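Side-chain contacts in sporulation and cell division protein SsgA (PDB 6SLC), which probably takes part in sporulation-specific cell division, as a member of the SsgA-like family in which SsgB recruits FtsZ: residues Leu47-Ala52 and Lys129-Ala134; Phe73-Leu78 and Gly138-His143. All blocks are in the same frame, centred on the assembly; numbering follows the deposited sequence.

Contact 1. Residues Leu47-Ala52 and Lys129-Ala134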
loop_
_atom_site.group_PDB
_atom_site.type_symbol
_atom_site.label_atom_id
_atom_site.label_comp_id
_atom_site.label_asym_id
_atom_site.label_seq_id
_atom_site.Cartn_x
_atom_site.Cartn_y
_atom_site.Cartn_z
ATOM N N LEU A 47 -0.913 5.804 12.176
ATOM C CA LEU A 47 0.537 5.870 12.442
ATOM C C LEU A 47 1.091 4.482 12.146
ATOM O O LEU A 47 0.408 3.486 12.438
ATOM C CB LEU A 47 0.777 6.283 13.894
ATOM C CG LEU A 47 0.274 7.664 14.296
ATOM C CD1 LEU A 47 0.763 7.987 15.710
ATOM C CD2 LEU A 47 0.711 8.761 13.330
ATOM N N ARG A 48 2.262 4.433 11.541
ATOM C CA ARG A 48 2.944 3.171 11.169
ATOM C C ARG A 48 4.426 3.333 11.551
ATOM O O ARG A 48 5.008 4.409 11.304
ATOM C CB ARG A 48 2.609 2.972 9.688
ATOM C CG ARG A 48 3.382 1.930 8.901
ATOM C CD ARG A 48 3.502 2.427 7.456
ATOM N NE ARG A 48 4.264 1.451 6.715
ATOM C CZ ARG A 48 3.776 0.321 6.233
ATOM N NH1 ARG A 48 2.491 0.039 6.382
ATOM N NH2 ARG A 48 4.571 -0.515 5.582
ATOM N N TYR A 49 4.975 2.346 12.242
ATOM C CA TYR A 49 6.421 2.229 12.522
ATOM C C TYR A 49 6.962 0.990 11.808
ATOM O O TYR A 49 6.403 -0.091 12.018
ATOM C CB TYR A 49 6.654 2.161 14.025
ATOM C CG TYR A 49 8.109 2.072 14.385
ATOM C CD1 TYR A 49 8.928 3.188 14.288
ATOM C CD2 TYR A 49 8.671 0.875 14.813
ATOM C CE1 TYR A 49 10.269 3.126 14.619
ATOM C CE2 TYR A 49 10.014 0.793 15.141
ATOM C CZ TYR A 49 10.811 1.925 15.039
ATOM O OH TYR A 49 12.123 1.867 15.363
ATOM N N ASP A 50 8.005 1.166 10.996
ATOM C CA ASP A 50 8.679 0.095 10.226
ATOM C C ASP A 50 10.091 -0.098 10.788
ATOM O O ASP A 50 10.855 0.847 10.776
ATOM C CB ASP A 50 8.663 0.425 8.736
ATOM C CG ASP A 50 7.253 0.480 8.165
ATOM O OD1 ASP A 50 6.682 1.547 8.199
ATOM O OD2 ASP A 50 6.721 -0.552 7.746
ATOM N N THR A 51 10.422 -1.295 11.257
ATOM C CA THR A 51 11.748 -1.605 11.848
ATOM C C THR A 51 12.845 -1.447 10.791
ATOM O O THR A 51 13.992 -1.197 11.191
ATOM C CB THR A 51 11.760 -2.994 12.484
ATOM O OG1 THR A 51 11.582 -3.930 11.429
ATOM C CG2 THR A 51 10.684 -3.162 13.531
ATOM N N ALA A 52 12.516 -1.551 9.501
ATOM C CA ALA A 52 13.453 -1.292 8.381
ATOM C C ALA A 52 13.703 0.216 8.208
ATOM O O ALA A 52 14.657 0.570 7.496
ATOM C CB ALA A 52 12.933 -1.893 7.103
ATOM N N LYS A 129 5.342 3.262 22.793
ATOM C CA LYS A 129 5.821 2.166 23.686
ATOM C C LYS A 129 5.821 0.842 22.924
ATOM O O LYS A 129 6.755 0.053 23.115
ATOM C CB LYS A 129 5.015 2.076 24.979
ATOM C CG LYS A 129 5.370 3.146 26.014
ATOM C CD LYS A 129 4.638 2.990 27.336
ATOM C CE LYS A 129 5.056 3.995 28.394
ATOM N NZ LYS A 129 4.128 3.989 29.557
ATOM N N ARG A 130 4.855 0.634 22.037
ATOM C CA ARG A 130 4.823 -0.579 21.183
ATOM C C ARG A 130 5.989 -0.526 20.189
ATOM O O ARG A 130 6.649 -1.564 19.996
ATOM C CB ARG A 130 3.435 -0.734 20.553
ATOM C CG ARG A 130 2.372 -1.108 21.580
ATOM C CD ARG A 130 0.962 -1.010 21.051
ATOM N NE ARG A 130 0.909 -1.824 19.848
ATOM C CZ ARG A 130 0.401 -1.439 18.683
ATOM N NH1 ARG A 130 -0.198 -0.257 18.567
ATOM N NH2 ARG A 130 0.491 -2.262 17.653
ATOM N N THR A 131 6.299 0.642 19.621
ATOM C CA THR A 131 7.469 0.778 18.708
ATOM C C THR A 131 8.755 0.527 19.494
ATOM O O THR A 131 9.667 -0.085 18.939
ATOM C CB THR A 131 7.517 2.119 17.968
ATOM O OG1 THR A 131 8.010 3.130 18.846
ATOM C CG2 THR A 131 6.170 2.501 17.392
ATOM N N ASP A 132 8.811 0.952 20.750
ATOM C CA ASP A 132 10.006 0.769 21.619
ATOM C C ASP A 132 10.212 -0.712 21.948
ATOM O O ASP A 132 11.376 -1.120 22.072
ATOM C CB ASP A 132 9.882 1.551 22.923
ATOM C CG ASP A 132 9.847 3.054 22.723
ATOM O OD1 ASP A 132 10.171 3.514 21.590
ATOM O OD2 ASP A 132 9.505 3.758 23.691
ATOM N N ALA A 133 9.135 -1.488 22.077
ATOM C CA ALA A 133 9.240 -2.942 22.311
ATOM C C ALA A 133 9.828 -3.621 21.062
ATOM O O ALA A 133 10.591 -4.572 21.211
ATOM C CB ALA A 133 7.900 -3.504 22.694
ATOM N N ALA A 134 9.513 -3.133 19.866
ATOM C CA ALA A 134 10.051 -3.655 18.585
ATOM C C ALA A 134 11.512 -3.226 18.405
ATOM O O ALA A 134 12.336 -4.077 18.053
ATOM C CB ALA A 134 9.209 -3.165 17.432
#
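With chi1 of Y49 at -179°, CG lies opposite the backbone N, and the ring, carried by strand 40-50, runs past T131 and presents one face to it. In T131, chi1 of 78° sets CG2 beside the backbone N, facing Y49. The arrangement is strand-to-helix packing within the SsgA-like fold: the last part of helix 121-134 rests on the end of a strand of the antiparallel sheet.

The main interaction is a CH-pi contact. T131 CB sits over one face of the Y49 ring, 3.8 Å from its centroid and 21° off the normal. It is shifted from the ring centre toward the rim. The T131 methyl continues toward the root of the side chain, where CG2 is 3.4 Å from Y49 CB and 3.6 Å from Y49 CG.

The polar ends are satisfied elsewhere. Y49 OH is hydrogen-bonded to P54 O, so the ring is held at its far end as well as by the strand. T131 OG1 bonds to L128 O, one turn back in the helix. F127 and V135 also touch the Y49 side chain. An alanine in place of Y49 would probably leave T131 CB and CG2 without the ring they pack on and P54 O without its hydroxyl partner.

A smaller contact follows where the strand ends. T51 OG1 is bonded to T23 N, while T51 CG2 meets the methyl of A134, CB, at 4.2 Å.

Contact 2. Residues Phe73-Leu78 and Gly138-His143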
loop_
_atom_site.group_PDB
_atom_site.type_symbol
_atom_site.label_atom_id
_atom_site.label_comp_id
_atom_site.label_asym_id
_atom_site.label_seq_id
_atom_site.Cartn_x
_atom_site.Cartn_y
_atom_site.Cartn_z
ATOM N N PHE A 73 7.696 11.695 10.384
ATOM C CA PHE A 73 8.280 12.302 11.599
ATOM C C PHE A 73 9.458 11.458 12.064
ATOM O O PHE A 73 9.451 10.232 11.839
ATOM C CB PHE A 73 7.262 12.366 12.729
ATOM C CG PHE A 73 6.020 13.145 12.409
ATOM C CD1 PHE A 73 6.044 14.525 12.438
ATOM C CD2 PHE A 73 4.825 12.507 12.114
ATOM C CE1 PHE A 73 4.891 15.253 12.178
ATOM C CE2 PHE A 73 3.684 13.236 11.825
ATOM C CZ PHE A 73 3.719 14.609 11.839
ATOM N N ALA A 74 10.437 12.100 12.703
ATOM C CA ALA A 74 11.428 11.424 13.564
ATOM C C ALA A 74 10.677 10.832 14.757
ATOM O O ALA A 74 9.924 11.581 15.424
ATOM C CB ALA A 74 12.498 12.383 14.006
ATOM N N ARG A 75 10.826 9.535 15.002
ATOM C CA ARG A 75 10.211 8.919 16.199
ATOM C C ARG A 75 10.627 9.740 17.430
ATOM O O ARG A 75 9.744 10.018 18.274
ATOM C CB ARG A 75 10.590 7.439 16.326
ATOM C CG ARG A 75 10.010 6.815 17.584
ATOM C CD ARG A 75 10.119 5.326 17.654
ATOM N NE ARG A 75 11.492 4.879 17.878
ATOM C CZ ARG A 75 11.817 3.646 18.254
ATOM N NH1 ARG A 75 10.876 2.739 18.493
ATOM N NH2 ARG A 75 13.089 3.330 18.408
ATOM N N ASP A 76 11.900 10.138 17.523
ATOM C CA ASP A 76 12.481 10.807 18.735
ATOM C C ASP A 76 11.830 12.179 18.955
ATOM O O ASP A 76 11.732 12.597 20.109
ATOM C CB ASP A 76 14.007 10.898 18.657
ATOM C CG ASP A 76 14.536 11.760 17.518
ATOM O OD1 ASP A 76 14.626 12.981 17.734
ATOM O OD2 ASP A 76 14.842 11.194 16.416
ATOM N N LEU A 77 11.361 12.833 17.895
ATOM C CA LEU A 77 10.662 14.141 17.983
ATOM C C LEU A 77 9.279 13.959 18.615
ATOM O O LEU A 77 8.915 14.775 19.464
ATOM C CB LEU A 77 10.552 14.753 16.585
ATOM C CG LEU A 77 9.800 16.083 16.536
ATOM C CD1 LEU A 77 10.758 17.254 16.598
ATOM C CD2 LEU A 77 8.938 16.174 15.296
ATOM N N LEU A 78 8.524 12.937 18.206
ATOM C CA LEU A 78 7.197 12.638 18.803
ATOM C C LEU A 78 7.377 12.206 20.256
ATOM O O LEU A 78 6.594 12.660 21.111
ATOM C CB LEU A 78 6.503 11.538 17.993
ATOM C CG LEU A 78 6.078 11.950 16.588
ATOM C CD1 LEU A 78 5.438 10.780 15.865
ATOM C CD2 LEU A 78 5.151 13.151 16.648
ATOM N N GLY A 138 17.822 3.932 21.011
ATOM C CA GLY A 138 19.253 3.697 21.243
ATOM C C GLY A 138 19.774 2.519 20.453
ATOM O O GLY A 138 21.015 2.413 20.346
ATOM N N THR A 139 18.894 1.665 19.918
ATOM C CA THR A 139 19.281 0.461 19.135
ATOM C C THR A 139 18.942 0.634 17.652
ATOM O O THR A 139 19.195 -0.323 16.885
ATOM C CB THR A 139 18.612 -0.803 19.698
ATOM O OG1 THR A 139 17.213 -0.748 19.430
ATOM C CG2 THR A 139 18.833 -0.976 21.190
ATOM N N GLU A 140 18.413 1.788 17.238
ATOM C CA GLU A 140 18.002 1.999 15.819
ATOM C C GLU A 140 19.168 1.640 14.887
ATOM O O GLU A 140 18.904 1.107 13.788
ATOM C CB GLU A 140 17.529 3.430 15.536
ATOM C CG GLU A 140 16.306 3.859 16.344
ATOM C CD GLU A 140 16.600 4.403 17.744
ATOM O OE1 GLU A 140 17.726 4.190 18.266
ATOM O OE2 GLU A 140 15.704 5.035 18.319
ATOM N N HIS A 141 20.406 1.929 15.298
ATOM C CA HIS A 141 21.629 1.837 14.448
ATOM C C HIS A 141 21.928 0.376 14.116
ATOM O O HIS A 141 22.540 0.136 13.086
ATOM C CB HIS A 141 22.837 2.528 15.107
ATOM C CG HIS A 141 23.210 1.938 16.427
ATOM N ND1 HIS A 141 22.647 2.399 17.596
ATOM C CD2 HIS A 141 24.014 0.894 16.760
ATOM C CE1 HIS A 141 23.115 1.690 18.606
ATOM N NE2 HIS A 141 23.953 0.754 18.117
ATOM N N ARG A 142 21.514 -0.562 14.962
ATOM C CA ARG A 142 21.726 -2.017 14.747
ATOM C C ARG A 142 21.077 -2.435 13.414
ATOM O O ARG A 142 21.613 -3.362 12.777
ATOM C CB ARG A 142 21.152 -2.826 15.920
ATOM C CG ARG A 142 21.734 -2.512 17.294
ATOM C CD ARG A 142 21.234 -3.514 18.318
ATOM N NE ARG A 142 21.515 -3.154 19.707
ATOM C CZ ARG A 142 21.242 -3.919 20.769
ATOM N NH1 ARG A 142 20.693 -5.113 20.622
ATOM N NH2 ARG A 142 21.544 -3.503 21.989
ATOM N N HIS A 143 19.994 -1.763 12.998
ATOM C CA HIS A 143 19.228 -2.013 11.745
ATOM C C HIS A 143 19.838 -1.228 10.579
ATOM O O HIS A 143 19.692 -1.707 9.443
ATOM C CB HIS A 143 17.744 -1.656 11.925
ATOM C CG HIS A 143 17.110 -2.267 13.132
ATOM N ND1 HIS A 143 16.324 -3.403 13.077
ATOM C CD2 HIS A 143 17.157 -1.901 14.430
ATOM C CE1 HIS A 143 15.912 -3.706 14.297
ATOM N NE2 HIS A 143 16.424 -2.809 15.146
HETATM O O HOH W 1 13.767 6.925 17.863
#
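R75 and E140 form a salt bridge between the start of helix 75-81 and the tail that follows helix 121-134. R75 NH2 donates to E140 OE2 at 3.1 Å, with an N-H...O angle of 160°. The oxygen lies close to the guanidinium plane, at its edge. The carboxylate is turned nearly perpendicular to that plane, and OE2 is met from above, 50° out of the carboxylate plane. This is a one-oxygen bridge, not a flat two-pronged pair. The R75 chain is extended up to CG and CD and then bends at chi3 (72°), which swings the guanidinium round to the tail.

The arginine end is the tight part. R75 is buried, and its NH2 also bonds to V135 O, so this nitrogen is held by two acceptors. The E140 end is looser and partly exposed. Here a water joins the two charges: it accepts from R75 NE at 3.1 Å and donates to E140 OE2 at 2.7 Å. The other carboxylate oxygen, E140 OE1, takes the backbone N of G138 at 2.8 Å, which limits rotation of the group.

Within the tail, R142 N is bonded to T139 O. E140 also packs on Y55, and H143 touches V135. At the R75 end, strand 67-74 runs through A74, the N-cap residue, into helix 75-81, and the R75 side chain lies on V57 of the adjacent strand 56-64.

How the contacts relate
R75 joins the two contacts, whose centres are about 9 Å apart. Its NH2 serves contact 2, while its NH1 reaches contact 1: R75 NH1 is 2.9 Å from T131 OG1, a probable hydrogen bond. R75 NH1 also makes a long, weak ion pair with D132 OD1 at 3.3 Å. The Y49 hydroxyl packs against the same guanidinium, with Y49 OH 3.4 Å from R75 CZ. Strand 40-50, helix 121-134 and the tail thus meet at the first residue of helix 75-81. Bound glycerol, probably from the crystallisation liquor, is about 4 Å from the R75 side chain; D132 OD2 is hydrogen-bonded to glycerol.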